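Local coordinates for organic hydroperoxide resistance protein (Legionella pneumophila, PDB 6MJN), which probably detoxifies organic hydroperoxides as a homodimeric, cysteine-based peroxidase of the OsmC/Ohr family, at residues Leu33-Pro41 with Gly49-Phe57. Numbering follows the deposited sequence.
Sequences LLKLDLAMP and GATNPEQLF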
loop_
_atom_site.group_PDB
_atom_site.type_symbol
_atom_site.label_atom_id
_atom_site.label_comp_id
_atom_site.label_asym_id
_atom_site.label_seq_id
_atom_site.Cartn_x
_atom_site.Cartn_y
_atom_site.Cartn_z
ATOM N N LEU B 33 -5.900 -6.838 -13.743
ATOM C CA LEU B 33 -5.181 -5.631 -14.143
ATOM C C LEU B 33 -3.789 -5.578 -13.537
ATOM O O LEU B 33 -2.897 -4.925 -14.087
ATOM C CB LEU B 33 -5.978 -4.385 -13.763
ATOM C CG LEU B 33 -7.208 -4.115 -14.632
ATOM C CD1 LEU B 33 -7.892 -2.821 -14.215
ATOM C CD2 LEU B 33 -6.832 -4.090 -16.116
ATOM N N LEU B 34 -3.581 -6.233 -12.398
ATOM C CA LEU B 34 -2.283 -6.254 -11.742
ATOM C C LEU B 34 -1.894 -7.703 -11.531
ATOM O O LEU B 34 -2.616 -8.437 -10.855
ATOM C CB LEU B 34 -2.338 -5.529 -10.397
ATOM C CG LEU B 34 -1.027 -5.168 -9.708
ATOM C CD1 LEU B 34 -0.229 -4.177 -10.559
ATOM C CD2 LEU B 34 -1.334 -4.594 -8.328
ATOM N N LYS B 35 -0.762 -8.115 -12.109
ATOM C CA LYS B 35 -0.262 -9.491 -12.013
ATOM C C LYS B 35 1.239 -9.396 -11.777
ATOM O O LYS B 35 1.963 -8.937 -12.666
ATOM C CB LYS B 35 -0.546 -10.297 -13.292
ATOM C CG LYS B 35 -2.026 -10.584 -13.604
ATOM C CD LYS B 35 -2.189 -11.464 -14.869
ATOM C CE LYS B 35 -3.659 -11.632 -15.211
ATOM N NZ LYS B 35 -3.887 -12.458 -16.441
ATOM N N LEU B 36 1.714 -9.837 -10.610
ATOM C CA LEU B 36 3.066 -9.493 -10.170
ATOM C C LEU B 36 3.781 -10.672 -9.527
ATOM O O LEU B 36 3.247 -11.297 -8.610
ATOM C CB LEU B 36 3.037 -8.341 -9.163
ATOM C CG LEU B 36 2.536 -6.980 -9.613
ATOM C CD1 LEU B 36 2.461 -6.112 -8.379
ATOM C CD2 LEU B 36 3.477 -6.398 -10.646
ATOM N N ASP B 37 4.996 -10.953 -9.995
ATOM C CA ASP B 37 5.911 -11.823 -9.267
ATOM C C ASP B 37 6.539 -11.048 -8.120
ATOM O O ASP B 37 6.718 -9.832 -8.203
ATOM C CB ASP B 37 7.014 -12.349 -10.182
ATOM C CG ASP B 37 6.528 -13.410 -11.155
ATOM O OD1 ASP B 37 5.477 -14.036 -10.907
ATOM O OD2 ASP B 37 7.219 -13.636 -12.170
ATOM N N LEU B 38 6.893 -11.765 -7.057
ATOM C CA LEU B 38 7.443 -11.190 -5.844
ATOM C C LEU B 38 8.795 -11.820 -5.543
ATOM O O LEU B 38 9.053 -12.969 -5.901
ATOM C CB LEU B 38 6.510 -11.426 -4.651
ATOM C CG LEU B 38 5.083 -10.931 -4.842
ATOM C CD1 LEU B 38 4.145 -11.491 -3.783
ATOM C CD2 LEU B 38 5.136 -9.415 -4.779
ATOM N N ALA B 39 9.654 -11.073 -4.859
ATOM C CA ALA B 39 10.888 -11.655 -4.353
ATOM C C ALA B 39 11.355 -10.857 -3.150
ATOM O O ALA B 39 11.158 -9.644 -3.077
ATOM C CB ALA B 39 11.989 -11.694 -5.422
ATOM N N MET B 40 11.982 -11.547 -2.213
ATOM C CA MET B 40 12.590 -10.864 -1.088
ATOM C C MET B 40 13.819 -10.095 -1.568
ATOM O O MET B 40 14.632 -10.632 -2.325
ATOM C CB MET B 40 12.991 -11.856 0.006
ATOM C CG MET B 40 13.605 -11.194 1.240
ATOM S SD MET B 40 13.683 -12.278 2.679
ATOM C CE MET B 40 14.782 -13.566 2.091
ATOM N N PRO B 41 13.977 -8.845 -1.152
ATOM C CA PRO B 41 15.104 -8.045 -1.643
ATOM C C PRO B 41 16.459 -8.581 -1.200
ATOM O O PRO B 41 16.593 -9.256 -0.176
ATOM C CB PRO B 41 14.838 -6.654 -1.052
ATOM C CG PRO B 41 13.850 -6.858 0.029
ATOM C CD PRO B 41 13.033 -8.053 -0.350
ATOM N N GLY B 49 15.147 -9.220 -7.947
ATOM C CA GLY B 49 14.723 -9.526 -9.296
ATOM C C GLY B 49 13.227 -9.464 -9.524
ATOM O O GLY B 49 12.777 -9.758 -10.642
ATOM N N ALA B 50 12.450 -9.120 -8.498
ATOM C CA ALA B 50 11.017 -8.847 -8.604
ATOM C C ALA B 50 10.624 -7.884 -7.486
ATOM O O ALA B 50 11.420 -7.591 -6.588
ATOM C CB ALA B 50 10.190 -10.134 -8.533
ATOM N N THR B 51 9.377 -7.398 -7.529
ATOM C CA THR B 51 8.948 -6.386 -6.567
ATOM C C THR B 51 8.573 -7.033 -5.231
ATOM O O THR B 51 8.707 -8.245 -5.035
ATOM C CB THR B 51 7.796 -5.556 -7.134
ATOM O OG1 THR B 51 7.619 -4.368 -6.338
ATOM C CG2 THR B 51 6.508 -6.338 -7.124
ATOM N N ASN B 52 8.105 -6.211 -4.294
ATOM C CA ASN B 52 7.830 -6.634 -2.924
ATOM C C ASN B 52 6.792 -5.682 -2.324
ATOM O O ASN B 52 6.508 -4.615 -2.895
ATOM C CB ASN B 52 9.121 -6.650 -2.081
ATOM C CG ASN B 52 9.835 -5.317 -2.101
ATOM O OD1 ASN B 52 9.304 -4.337 -1.604
ATOM N ND2 ASN B 52 11.054 -5.280 -2.657
ATOM N N PRO B 53 6.212 -6.027 -1.164
ATOM C CA PRO B 53 5.192 -5.143 -0.570
ATOM C C PRO B 53 5.662 -3.721 -0.264
ATOM O O PRO B 53 4.823 -2.820 -0.295
ATOM C CB PRO B 53 4.795 -5.883 0.718
ATOM C CG PRO B 53 5.035 -7.333 0.377
ATOM C CD PRO B 53 6.304 -7.311 -0.435
ATOM N N GLU B 54 6.934 -3.494 0.101
ATOM C CA GLU B 54 7.368 -2.117 0.364
ATOM C C GLU B 54 7.320 -1.280 -0.897
ATOM O O GLU B 54 6.949 -0.094 -0.848
ATOM C CB GLU B 54 8.785 -2.083 0.955
ATOM C CG GLU B 54 8.842 -2.569 2.405
ATOM C CD GLU B 54 8.499 -4.037 2.542
ATOM O OE1 GLU B 54 8.977 -4.864 1.721
ATOM O OE2 GLU B 54 7.725 -4.361 3.466
ATOM N N GLN B 55 7.725 -1.870 -2.036
ATOM C CA GLN B 55 7.652 -1.161 -3.311
ATOM C C GLN B 55 6.211 -0.870 -3.693
ATOM O O GLN B 55 5.893 0.209 -4.212
ATOM C CB GLN B 55 8.335 -1.986 -4.409
ATOM C CG GLN B 55 9.843 -2.017 -4.256
ATOM C CD GLN B 55 10.575 -2.485 -5.505
ATOM O OE1 GLN B 55 10.003 -3.130 -6.397
ATOM N NE2 GLN B 55 11.857 -2.172 -5.562
ATOM N N LEU B 56 5.333 -1.845 -3.490
ATOM C CA LEU B 56 3.925 -1.632 -3.805
ATOM C C LEU B 56 3.336 -0.511 -2.970
ATOM O O LEU B 56 2.551 0.296 -3.484
ATOM C CB LEU B 56 3.149 -2.926 -3.597
ATOM C CG LEU B 56 3.575 -3.984 -4.605
ATOM C CD1 LEU B 56 3.005 -5.331 -4.208
ATOM C CD2 LEU B 56 3.100 -3.555 -5.989
ATOM N N PHE B 57 3.729 -0.419 -1.683
ATOM C CA PHE B 57 3.221 0.644 -0.826
ATOM C C PHE B 57 3.798 1.990 -1.254
ATOM O O PHE B 57 3.064 2.979 -1.372
ATOM C CB PHE B 57 3.573 0.352 0.639
ATOM C CG PHE B 57 2.928 1.306 1.602
ATOM C CD1 PHE B 57 1.634 1.068 2.046
ATOM C CD2 PHE B 57 3.589 2.451 2.009
ATOM C CE1 PHE B 57 1.009 1.944 2.924
ATOM C CE2 PHE B 57 2.976 3.343 2.871
ATOM C CZ PHE B 57 1.676 3.085 3.330
HETATM O O HOH W 1 7.661 -8.163 -9.907
HETATM O O HOH W 2 12.333 -7.419 -4.031
#
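Leu-36 and Leu-56 both carry CG anti to the carbonyl carbon (chi1 -64° and -67°). With both CB atoms directed at the opposite segment, the branches meet tip to tip, CD1 of Leu-36 lying 3.6 Å from CD2 of Leu-56. In Thr-51 a chi1 of -165° sets CG2 between the backbone N and the carbonyl carbon, where it meets Asp-37 O at 3.7 Å and Leu-38 CD2 at 4.1 Å. OG1 itself donates to OE1 of Gln-55, in the carbonyl plane and on a lone pair. One direct backbone bond joins the segments, from Ala-39 N to Thr-51 O at 3.0 Å. The same oxygen also receives a CA-H...O contact from Leu-38. Beside this bond the methyls of Ala-39 and Ala-50 touch, CB to CB 3.9 Å. In the OsmC-like fold the end of strand 35-37, outermost in its sheet within this chain, and the loop after it pack on the lead-in and first turn of the long helix 53-76. Asn-52 is the N-cap of that helix; its OD1 accepts from Gln-55 N at 3.0 Å. Its ND2 lies over the ring of Pro-41, and is hydrogen-bonded to Tyr-13 OH of the second subunit. Two waters complete the seam. One donates to Asp-37 O and accepts from Thr-51 N. The other donates to Ala-39 O and Ala-50 O and accepts from Asn-52 ND2, 2.8 Å away. The carboxylate of Asp-37 is hydrogen-bonded through OD1 to His-26 ND1 on the neighbouring strand.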